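PDB 4HC5: Glyoxalase/bleomycin resistance protein/dioxygenase from Sphaerobacter thermophilus, which belongs to the vicinal oxygen chelate (glyoxalase/bleomycin resistance) superfamily and may act as a dioxygenase, although its substrate is not established. Local coordinates for residues S22-A27 with R50-V55. Sequence-based numbering, arbitrary orientation.
Sequences SDQEKA and RFVTVV
Gln24 and Val52 are the nearest CA pair, 7.6 Å apart, where the first turn of helix 24-34 packs on strand 49-55 in one βαβββ module of the vicinal oxygen chelate fold. The helix follows strand 13-20 and lies on the four-stranded sheet ordered 13-20, 62-66, 49-55, 38-46. Gln24 is extended beyond CG, and its amide reaches the backbone at the start of the strand segment. Gln24 NE2 donates to Arg50 O at 2.9 Å, nearly straight (172°) and with the oxygen in the amide plane; its second acceptor, Leu65 O, lies on the adjoining strand 62-66. One buried amide nitrogen therefore ties the helix start to two neighbouring strands. Water 1 donates to Gln24 OE1 and accepts from Arg50 N, giving the amide a second, indirect hold on the same residue. Alongside, Val52 CG2 lies 3.7 Å from Gln24 NE2, and the valine side chain also touches Leu28 one turn further along the helix. Arg50, with CG anti to the backbone N (chi1 -180°) and the chain stretched out to NE, runs past Gln24 in the opposite direction, its CD 3.7 Å from Gln24 OE1. It ends in a salt bridge to Glu25, whose chain bends at chi2 (-50°), carrying the carboxylate to Arg50; the two planes lie nearly coplanar. Arg50 NE also forms a salt bridge with Asp42 on strand 38-46, so two acids share this charge and probably help fix its rotation. Asp23 N-caps the helix, its OD1 accepting from Lys26 N at 3.0 Å. At the guanidinium end both terminal nitrogens converge on a single oxygen, Arg50 NH2 lying 2.6 Å from Glu25 OE2 nearly along the C-O axis and NH1 meeting its anti lone pair.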
# COMPACT_ATOMS: atom_id res chain seq x y z
N SER A 22 12.62 -11.01 -4.20
CA SER A 22 13.95 -11.32 -4.76
C SER A 22 13.92 -11.74 -6.23
O SER A 22 14.93 -11.67 -6.94
CB SER A 22 14.61 -12.39 -3.94
OG SER A 22 13.85 -13.57 -3.84
N ASP A 23 12.74 -12.20 -6.68
CA ASP A 23 12.56 -12.75 -8.00
C ASP A 23 11.13 -12.50 -8.40
O ASP A 23 10.19 -13.07 -7.86
CB ASP A 23 12.94 -14.25 -7.99
CG ASP A 23 12.89 -14.93 -9.30
OD1 ASP A 23 11.91 -14.75 -10.03
OD2 ASP A 23 13.79 -15.84 -9.56
N GLN A 24 11.00 -11.69 -9.42
CA GLN A 24 9.66 -11.31 -9.90
C GLN A 24 8.84 -12.49 -10.43
O GLN A 24 7.60 -12.55 -10.18
CB GLN A 24 9.66 -10.12 -10.84
CG GLN A 24 10.20 -8.84 -10.27
CD GLN A 24 10.16 -7.72 -11.26
OE1 GLN A 24 10.91 -7.79 -12.30
NE2 GLN A 24 9.36 -6.75 -11.07
N GLU A 25 9.42 -13.38 -11.23
CA GLU A 25 8.71 -14.54 -11.75
C GLU A 25 8.22 -15.46 -10.67
O GLU A 25 7.10 -15.95 -10.73
CB GLU A 25 9.66 -15.29 -12.69
CG GLU A 25 9.64 -14.80 -14.10
CD GLU A 25 8.23 -14.68 -14.73
OE1 GLU A 25 7.39 -15.58 -14.60
OE2 GLU A 25 7.99 -13.67 -15.32
N LYS A 26 9.09 -15.74 -9.70
CA LYS A 26 8.69 -16.62 -8.59
C LYS A 26 7.63 -15.95 -7.75
O LYS A 26 6.69 -16.61 -7.28
CB LYS A 26 9.87 -16.99 -7.72
CG LYS A 26 10.79 -17.98 -8.43
CD LYS A 26 12.01 -18.25 -7.64
CE LYS A 26 12.99 -19.08 -8.46
NZ LYS A 26 12.85 -20.51 -8.11
N ALA A 27 7.75 -14.64 -7.57
CA ALA A 27 6.74 -13.90 -6.80
C ALA A 27 5.39 -13.93 -7.49
O ALA A 27 4.35 -14.19 -6.87
CB ALA A 27 7.20 -12.49 -6.47
N ARG A 50 11.09 -3.78 -14.86
CA ARG A 50 9.98 -4.59 -15.31
C ARG A 50 8.93 -4.36 -14.24
O ARG A 50 9.02 -4.80 -13.13
CB ARG A 50 10.36 -6.09 -15.40
CG ARG A 50 9.22 -6.96 -15.87
CD ARG A 50 9.59 -8.42 -15.70
NE ARG A 50 8.47 -9.32 -15.95
CZ ARG A 50 8.44 -10.61 -15.66
NH1 ARG A 50 9.49 -11.24 -15.13
NH2 ARG A 50 7.33 -11.26 -15.93
N PHE A 51 7.96 -3.53 -14.59
CA PHE A 51 6.91 -3.13 -13.70
C PHE A 51 5.83 -4.22 -13.71
O PHE A 51 5.20 -4.47 -14.72
CB PHE A 51 6.31 -1.75 -14.02
CG PHE A 51 5.33 -1.29 -13.01
CD1 PHE A 51 5.73 -0.95 -11.72
CD2 PHE A 51 4.00 -1.17 -13.34
CE1 PHE A 51 4.83 -0.51 -10.78
CE2 PHE A 51 3.07 -0.74 -12.43
CZ PHE A 51 3.48 -0.37 -11.11
N VAL A 52 5.68 -4.88 -12.52
CA VAL A 52 4.80 -6.05 -12.38
C VAL A 52 3.88 -5.76 -11.22
O VAL A 52 4.30 -5.40 -10.11
CB VAL A 52 5.59 -7.37 -12.12
CG1 VAL A 52 4.63 -8.53 -11.82
CG2 VAL A 52 6.58 -7.68 -13.26
N THR A 53 2.57 -5.95 -11.47
CA THR A 53 1.60 -5.85 -10.40
C THR A 53 0.58 -7.01 -10.43
O THR A 53 0.33 -7.64 -11.46
CB THR A 53 0.77 -4.54 -10.38
OG1 THR A 53 -0.15 -4.56 -11.46
CG2 THR A 53 1.61 -3.25 -10.46
N VAL A 54 -0.00 -7.25 -9.25
CA VAL A 54 -1.01 -8.25 -9.04
C VAL A 54 -2.17 -7.62 -8.21
O VAL A 54 -2.00 -6.66 -7.50
CB VAL A 54 -0.47 -9.51 -8.29
CG1 VAL A 54 0.45 -10.32 -9.20
CG2 VAL A 54 0.24 -9.12 -6.98
N VAL A 55 -3.37 -8.20 -8.39
CA VAL A 55 -4.54 -7.64 -7.70
C VAL A 55 -5.45 -8.79 -7.22
O VAL A 55 -5.62 -9.75 -7.91
CB VAL A 55 -5.36 -6.69 -8.64
CG1 VAL A 55 -6.09 -7.43 -9.77
CG2 VAL A 55 -6.33 -5.81 -7.87
O HOH W 1 12.35 -5.09 -12.61